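Local coordinates for peptidase M16 domain protein (Alicyclobacillus acidocaldarius subsp. acidocaldarius DSM 446, PDB 4XEA) that probably cleaves peptide bonds as a metallopeptidase of the M16 (insulinase) family and holds a nickel ion at its metal site, at residues L5-R10 with T21-P26; D280-P285 with S334-V339; F188-N193 with K221-I226. One frame throughout, in Å; residues are numbered along the deposited sequence.

Contact 1. Residues L5-R10 with T21-P26; sequences LPFETR and TLMPRP
A beta hairpin forms one border of a mixed sheet, and residues 5-10 lead into its outer strand, 10-13, while 21-26 carry its partner, 19-24. Arg10 and Leu22 make an antiparallel hydrogen-bonded pair: Arg10 N reaches Leu22 O at 2.9 Å, almost perfectly straight, and Leu22 N returns to Arg10 O at 2.8 Å. Toward Phe7 the pairing relaxes into CA-H...O contacts. Glu8 O, buried here without a conventional partner, lies 3.4 Å from Met23 CA. Phe7 adopts the crowded rotamer, CG between the backbone N and the carbonyl carbon (chi1 47°), which lays the ring alongside Met23 and Arg25. Phe7 CE2 meets Met23 CG at 3.7 Å, and the selenium of this selenomethionine makes an oblique Met-aromatic contact. Arg25 CD covers one ring face and Leu5 CB the other. Arg10, bent at chi3, grips Glu8 side-on, NH2 lying 3.0 Å from Glu8 OE1, while NH1 bridges to Asp205. Inward, 21-25 bond to strand 194-200; helix 204-216 packs on Leu22 and Pro24, whereas Leu370 of helix 367-379 touches Phe7, Met23 and Arg25, whose NH1 bonds Asn367.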
# COMPACT_ATOMS: atom_id res chain seq x y z
N LEU A 5 24.31 -6.20 7.10
CA LEU A 5 23.03 -5.95 7.74
C LEU A 5 23.21 -5.77 9.24
O LEU A 5 24.10 -6.39 9.83
CB LEU A 5 22.05 -7.08 7.44
CG LEU A 5 21.58 -7.03 5.99
CD1 LEU A 5 21.07 -8.42 5.53
CD2 LEU A 5 20.52 -5.92 5.79
N PRO A 6 22.37 -4.92 9.88
CA PRO A 6 22.49 -4.67 11.32
C PRO A 6 22.10 -5.84 12.22
O PRO A 6 22.41 -5.82 13.41
CB PRO A 6 21.54 -3.49 11.56
CG PRO A 6 21.23 -2.94 10.23
CD PRO A 6 21.34 -4.06 9.27
N PHE A 7 21.45 -6.85 11.66
CA PHE A 7 20.93 -7.99 12.42
C PHE A 7 21.58 -9.29 11.95
O PHE A 7 22.19 -9.33 10.89
CB PHE A 7 19.42 -8.11 12.21
CG PHE A 7 18.98 -8.01 10.75
CD1 PHE A 7 18.51 -6.80 10.23
CD2 PHE A 7 19.00 -9.12 9.92
CE1 PHE A 7 18.08 -6.71 8.88
CE2 PHE A 7 18.57 -9.04 8.56
CZ PHE A 7 18.12 -7.84 8.06
N GLU A 8 21.41 -10.35 12.74
CA GLU A 8 21.89 -11.67 12.40
C GLU A 8 21.00 -12.26 11.32
O GLU A 8 19.78 -12.02 11.33
CB GLU A 8 21.86 -12.61 13.62
CG GLU A 8 22.05 -14.09 13.25
CD GLU A 8 22.24 -15.03 14.44
OE1 GLU A 8 21.65 -14.80 15.51
OE2 GLU A 8 22.94 -16.05 14.26
N THR A 9 21.61 -13.00 10.40
CA THR A 9 20.88 -13.91 9.53
C THR A 9 21.36 -15.34 9.78
O THR A 9 22.52 -15.67 9.48
CB THR A 9 21.04 -13.55 8.05
OG1 THR A 9 20.61 -12.21 7.86
CG2 THR A 9 20.22 -14.48 7.15
N ARG A 10 20.45 -16.18 10.28
CA ARG A 10 20.73 -17.57 10.64
C ARG A 10 19.97 -18.49 9.68
O ARG A 10 18.74 -18.61 9.75
CB ARG A 10 20.31 -17.82 12.10
CG ARG A 10 20.85 -19.12 12.71
CD ARG A 10 20.31 -19.34 14.13
NE ARG A 10 20.67 -18.25 15.05
CZ ARG A 10 20.39 -18.24 16.37
NH1 ARG A 10 19.72 -19.24 16.94
NH2 ARG A 10 20.78 -17.22 17.11
N THR A 21 15.48 -19.71 7.46
CA THR A 21 16.28 -18.49 7.63
C THR A 21 15.58 -17.60 8.64
O THR A 21 14.43 -17.21 8.42
CB THR A 21 16.44 -17.72 6.31
OG1 THR A 21 17.35 -18.47 5.45
CG2 THR A 21 17.01 -16.32 6.57
N LEU A 22 16.27 -17.29 9.75
CA LEU A 22 15.74 -16.42 10.78
C LEU A 22 16.55 -15.12 10.79
O LEU A 22 17.78 -15.13 10.70
CB LEU A 22 15.81 -17.07 12.17
CG LEU A 22 15.17 -18.45 12.38
CD1 LEU A 22 15.45 -18.99 13.82
CD2 LEU A 22 13.67 -18.44 12.08
N MSE A 23 15.84 -14.00 10.86
CA MSE A 23 16.45 -12.67 10.95
C MSE A 23 15.92 -11.90 12.17
O MSE A 23 15.06 -11.02 12.04
CB MSE A 23 16.16 -11.88 9.65
CG MSE A 23 16.94 -12.39 8.45
SE MSE A 23 16.30 -11.53 6.82
CE MSE A 23 14.80 -12.73 6.46
N PRO A 24 16.43 -12.22 13.38
CA PRO A 24 15.95 -11.54 14.57
C PRO A 24 16.33 -10.05 14.60
O PRO A 24 17.45 -9.70 14.30
CB PRO A 24 16.62 -12.32 15.72
CG PRO A 24 17.81 -12.99 15.10
CD PRO A 24 17.42 -13.27 13.68
N ARG A 25 15.36 -9.18 14.92
CA ARG A 25 15.56 -7.72 14.98
C ARG A 25 14.86 -7.30 16.26
O ARG A 25 13.67 -7.02 16.25
CB ARG A 25 14.96 -7.04 13.74
CG ARG A 25 15.41 -7.67 12.41
CD ARG A 25 14.63 -7.13 11.21
NE ARG A 25 14.93 -5.72 10.97
CZ ARG A 25 14.15 -4.85 10.33
NH1 ARG A 25 12.98 -5.21 9.81
NH2 ARG A 25 14.55 -3.58 10.22
N PRO A 26 15.61 -7.27 17.38
CA PRO A 26 15.00 -7.18 18.72
C PRO A 26 14.28 -5.87 19.02
O PRO A 26 13.42 -5.83 19.92
CB PRO A 26 16.18 -7.39 19.68
CG PRO A 26 17.43 -7.22 18.87
CD PRO A 26 17.05 -7.57 17.44

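Contact 2. Residues D280-P285 with S334-V339; sequences DALFGP and SHLARV
Leu336 CD2 is the apolar centre where two helices meet, a methyl group lodged against two residues of the other segment at once. It touches Phe283 CZ at 4.0 Å and Leu282 CD1 at 4.2 Å, each side chain crossing that of Leu336 at about a right angle. The CG of all three residues stands anti to its own carbonyl carbon, and in Leu282 and Phe283 this rotamer swings the outer part of the side chain toward helix 325-342. Leu282 divides its work between its branches: CD1 serves Leu336, while CD2 packs obliquely on Val339 CG2 at 4.0 Å. Within its own segment, Leu282 CB rests over the rim of one face of the Phe283 ring, so the aromatic group has a neighbour on each segment.

His335 marks the polar edge. With CG anti to the backbone N (chi1 -177°), the imidazole reaches across, and NE2 donates to Leu282 O at 3.1 Å. The bond is bent, 140° at the hydrogen, yet it uses a lone pair in the carbonyl plane. That carbonyl lies near the C-terminal end of helix 265-283, where the helix dipole would probably reinforce its pull on an N-H group. Val339 CG2 lies over the rim of one imidazole face, linking the polar edge back to the methyl groups.

Through the packing of Leu282 on Leu336 and Val339 and the His335 bond, the contact ties the C-terminal part of helix 265-283 to helix 325-342. Phe406 of helix 399-409 packs on Leu282, Leu336 and Val339, Phe289 stacks on the His335 ring, and helix 346-363 lies against Asp280 and Ala281, its Lys355 forming a salt bridge with Asp280.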
# COMPACT_ATOMS: atom_id res chain seq x y z
N ASP A 280 13.46 1.87 -14.87
CA ASP A 280 13.38 3.16 -14.20
C ASP A 280 14.00 4.26 -15.07
O ASP A 280 13.41 5.36 -15.18
CB ASP A 280 14.04 3.16 -12.81
CG ASP A 280 14.00 4.52 -12.16
OD1 ASP A 280 12.91 5.03 -11.82
OD2 ASP A 280 15.08 5.12 -12.03
N ALA A 281 15.15 3.96 -15.69
CA ALA A 281 15.85 4.93 -16.55
C ALA A 281 15.02 5.25 -17.79
O ALA A 281 15.00 6.39 -18.24
CB ALA A 281 17.26 4.38 -16.96
N LEU A 282 14.38 4.23 -18.36
CA LEU A 282 13.60 4.41 -19.59
C LEU A 282 12.24 5.06 -19.33
O LEU A 282 11.80 5.91 -20.10
CB LEU A 282 13.37 3.06 -20.29
CG LEU A 282 14.62 2.46 -20.98
CD1 LEU A 282 14.45 0.99 -21.36
CD2 LEU A 282 15.04 3.25 -22.21
N PHE A 283 11.57 4.63 -18.25
CA PHE A 283 10.15 4.89 -18.09
C PHE A 283 9.76 5.46 -16.70
O PHE A 283 8.59 5.76 -16.47
CB PHE A 283 9.42 3.56 -18.27
CG PHE A 283 9.58 2.92 -19.62
CD1 PHE A 283 9.10 3.54 -20.77
CD2 PHE A 283 10.13 1.63 -19.74
CE1 PHE A 283 9.22 2.92 -22.01
CE2 PHE A 283 10.21 1.01 -20.98
CZ PHE A 283 9.76 1.66 -22.10
N GLY A 284 10.72 5.63 -15.80
CA GLY A 284 10.44 5.91 -14.39
C GLY A 284 9.86 7.28 -14.17
O GLY A 284 9.90 8.15 -15.07
N PRO A 285 9.34 7.52 -12.94
CA PRO A 285 8.64 8.78 -12.70
C PRO A 285 9.53 10.01 -12.76
O PRO A 285 9.02 11.11 -12.94
CB PRO A 285 8.07 8.63 -11.28
CG PRO A 285 8.65 7.41 -10.74
CD PRO A 285 9.19 6.58 -11.83
N SER A 334 9.06 4.99 -30.49
CA SER A 334 10.05 5.98 -30.94
C SER A 334 11.17 6.16 -29.95
O SER A 334 12.34 6.18 -30.33
CB SER A 334 9.41 7.34 -31.12
OG SER A 334 8.70 7.37 -32.32
N HIS A 335 10.79 6.36 -28.68
CA HIS A 335 11.72 6.44 -27.57
C HIS A 335 12.70 5.26 -27.63
O HIS A 335 13.90 5.46 -27.71
CB HIS A 335 10.93 6.47 -26.25
CG HIS A 335 11.77 6.61 -25.01
ND1 HIS A 335 12.77 7.55 -24.88
CD2 HIS A 335 11.70 5.97 -23.81
CE1 HIS A 335 13.30 7.46 -23.67
NE2 HIS A 335 12.67 6.51 -23.00
N LEU A 336 12.17 4.03 -27.66
CA LEU A 336 13.01 2.83 -27.71
C LEU A 336 13.85 2.75 -28.98
O LEU A 336 14.98 2.30 -28.92
CB LEU A 336 12.18 1.54 -27.53
CG LEU A 336 11.48 1.42 -26.16
CD1 LEU A 336 10.64 0.13 -26.09
CD2 LEU A 336 12.45 1.47 -24.99
N ALA A 337 13.31 3.20 -30.11
CA ALA A 337 14.06 3.18 -31.38
C ALA A 337 15.28 4.10 -31.30
O ALA A 337 16.34 3.79 -31.85
CB ALA A 337 13.16 3.59 -32.59
N ARG A 338 15.13 5.23 -30.61
CA ARG A 338 16.27 6.15 -30.43
C ARG A 338 17.32 5.58 -29.49
O ARG A 338 18.52 5.68 -29.77
CB ARG A 338 15.80 7.53 -29.97
CG ARG A 338 15.47 8.44 -31.14
CD ARG A 338 14.78 9.71 -30.68
NE ARG A 338 13.50 9.40 -30.03
CZ ARG A 338 12.67 10.31 -29.53
NH1 ARG A 338 11.54 9.92 -28.95
NH2 ARG A 338 12.98 11.62 -29.61
N VAL A 339 16.90 4.99 -28.38
CA VAL A 339 17.84 4.39 -27.45
C VAL A 339 18.54 3.20 -28.11
O VAL A 339 19.70 2.95 -27.86
CB VAL A 339 17.15 3.95 -26.13
CG1 VAL A 339 18.13 3.19 -25.25
CG2 VAL A 339 16.55 5.17 -25.38

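Contact 3. Residues F188-N193 with K221-I226; sequences FYHPSN and KEPPAI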
# COMPACT_ATOMS: atom_id res chain seq x y z
N PHE A 188 4.51 -31.77 -3.83
CA PHE A 188 5.08 -30.43 -3.77
C PHE A 188 5.16 -29.84 -2.39
O PHE A 188 5.87 -28.88 -2.19
CB PHE A 188 4.32 -29.48 -4.70
CG PHE A 188 4.56 -29.75 -6.16
CD1 PHE A 188 3.60 -30.41 -6.91
CD2 PHE A 188 5.74 -29.37 -6.78
CE1 PHE A 188 3.80 -30.69 -8.27
CE2 PHE A 188 5.95 -29.60 -8.14
CZ PHE A 188 4.98 -30.26 -8.90
N TYR A 189 4.43 -30.40 -1.43
CA TYR A 189 4.41 -29.85 -0.08
C TYR A 189 5.32 -30.61 0.86
O TYR A 189 5.23 -30.45 2.06
CB TYR A 189 2.99 -29.79 0.44
CG TYR A 189 2.27 -28.54 0.01
CD1 TYR A 189 1.82 -28.40 -1.30
CD2 TYR A 189 2.04 -27.49 0.91
CE1 TYR A 189 1.15 -27.24 -1.73
CE2 TYR A 189 1.36 -26.35 0.51
CZ TYR A 189 0.94 -26.22 -0.83
OH TYR A 189 0.25 -25.11 -1.25
N HIS A 190 6.22 -31.43 0.31
CA HIS A 190 7.23 -32.05 1.11
C HIS A 190 8.21 -30.98 1.60
O HIS A 190 8.51 -30.05 0.87
CB HIS A 190 8.00 -33.12 0.30
CG HIS A 190 8.87 -33.97 1.15
ND1 HIS A 190 10.14 -33.59 1.53
CD2 HIS A 190 8.66 -35.18 1.73
CE1 HIS A 190 10.68 -34.53 2.29
NE2 HIS A 190 9.79 -35.51 2.43
N PRO A 191 8.74 -31.13 2.82
CA PRO A 191 9.60 -30.06 3.33
C PRO A 191 10.85 -29.75 2.51
O PRO A 191 11.35 -28.61 2.55
CB PRO A 191 9.97 -30.54 4.75
CG PRO A 191 9.42 -31.96 4.87
CD PRO A 191 8.32 -32.07 3.88
N SER A 192 11.34 -30.74 1.76
CA SER A 192 12.49 -30.61 0.89
C SER A 192 12.18 -29.68 -0.28
O SER A 192 13.12 -29.19 -0.93
CB SER A 192 12.93 -31.98 0.34
OG SER A 192 11.89 -32.56 -0.43
N ASN A 193 10.89 -29.43 -0.54
CA ASN A 193 10.50 -28.52 -1.63
C ASN A 193 10.12 -27.12 -1.13
O ASN A 193 9.56 -26.31 -1.89
CB ASN A 193 9.35 -29.09 -2.45
CG ASN A 193 9.19 -28.37 -3.84
OD1 ASN A 193 10.16 -28.14 -4.56
ND2 ASN A 193 7.96 -28.10 -4.21
N LYS A 221 7.84 -38.75 4.52
CA LYS A 221 8.32 -39.64 3.48
C LYS A 221 9.68 -39.20 2.94
O LYS A 221 10.17 -38.10 3.25
CB LYS A 221 7.32 -39.67 2.31
CG LYS A 221 6.04 -40.47 2.60
CD LYS A 221 4.89 -39.95 1.70
CE LYS A 221 3.57 -40.68 1.96
NZ LYS A 221 2.43 -39.84 1.46
N GLU A 222 10.27 -40.10 2.16
CA GLU A 222 11.43 -39.76 1.35
C GLU A 222 11.04 -38.63 0.44
O GLU A 222 9.90 -38.58 -0.03
CB GLU A 222 11.91 -40.95 0.51
CG GLU A 222 12.46 -42.11 1.36
CD GLU A 222 13.34 -41.60 2.49
OE1 GLU A 222 14.28 -40.80 2.23
OE2 GLU A 222 13.08 -41.97 3.66
N PRO A 223 11.98 -37.71 0.22
CA PRO A 223 11.62 -36.58 -0.61
C PRO A 223 11.24 -37.04 -2.03
O PRO A 223 11.99 -37.76 -2.65
CB PRO A 223 12.88 -35.70 -0.60
CG PRO A 223 13.93 -36.47 0.18
CD PRO A 223 13.27 -37.54 0.92
N PRO A 224 10.07 -36.67 -2.52
CA PRO A 224 9.80 -36.83 -3.95
C PRO A 224 10.83 -36.11 -4.86
O PRO A 224 11.28 -35.00 -4.57
CB PRO A 224 8.42 -36.19 -4.13
CG PRO A 224 7.84 -36.13 -2.74
CD PRO A 224 9.00 -35.91 -1.84
N ALA A 225 11.23 -36.81 -5.92
CA ALA A 225 12.00 -36.26 -7.03
C ALA A 225 10.97 -35.67 -8.01
O ALA A 225 9.99 -36.31 -8.35
CB ALA A 225 12.81 -37.38 -7.72
N ILE A 226 11.21 -34.45 -8.50
CA ILE A 226 10.30 -33.78 -9.39
C ILE A 226 11.05 -33.40 -10.67
O ILE A 226 12.06 -32.73 -10.58
CB ILE A 226 9.76 -32.53 -8.71
CG1 ILE A 226 9.02 -32.89 -7.40
CG2 ILE A 226 8.88 -31.69 -9.72
CD1 ILE A 226 8.74 -31.66 -6.51
O HOH W 1 10.90 -32.64 -3.04
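Tight packing and loose, water-bridged approach stand side by side in this meeting of two loops, and the imidazole of His190 lies at the tight end. With CG anti to the backbone N, the ring enters a slot lined by prolines. Pro223 CA makes a CH-pi contact over one face, 3.7 Å from the ring centroid, and Pro191 CD covers the rim of the opposite face. Pro224 CD adds an oblique contact, 3.6 Å from His190 CG.

Both ring nitrogens are engaged. NE2 donates to Lys221 O at 2.7 Å, a short bond that lies near the ring plane but arrives from above the carbonyl plane. ND1 accepts the backbone N-H of Ser192 at 3.1 Å and also bonds Ser192 OG, so the imidazole's rotation is fixed from within its own loop as well as from across the contact. An alanine here, in place of His190, removes the ring with its bonds to Lys221 O and Ser192, and would probably let the 221-226 loop loosen from 188-193.

The other end is a plain apolar touch: Ile226 CD1 meets the Phe188 ring obliquely, 3.8 Å from Phe188 CD2, and only grazes Asn193. The looser approach lies elsewhere. Between the two ends a water bridges the loops, 2.8 Å from Ser192 OG and donating to Pro224 O, and on the solvent side the end of Lys221 leads outward to a long, weak ion pair with Asp186.

Asn193 ND2 closes the first loop by bonding Phe188 O at 3.0 Å, on a lone pair. This loop connects helix 178-188 to strand 194-200 and is anchored on strand 31-37 by Thr37, which bonds Phe188 O. The second loop runs from helix 204-216 into strand 227-229, where Arg228 touches Phe188 and Asn193.

Along the chain the order is contact 1, contact 3, contact 2, each closing before the next opens. Contacts 1 and 3, with centres 28 Å apart, are tied to the same six-stranded mixed sheet: contact 1 lies at its edge, and 188-193 leads into its strand 194-200, which pairs with strand 19-24. Helix 204-216 connects them, packing on contact 1 and then leading to 221-226. Contact 2, its centre 44 Å from that of contact 3 across the chain's centre, joins two helices, where contact 1 joins hairpin strands and contact 3 two loops. None of the three includes the nickel ligands His61, His65 and Glu136, so they hold together separate parts of the fold rather than the metal site.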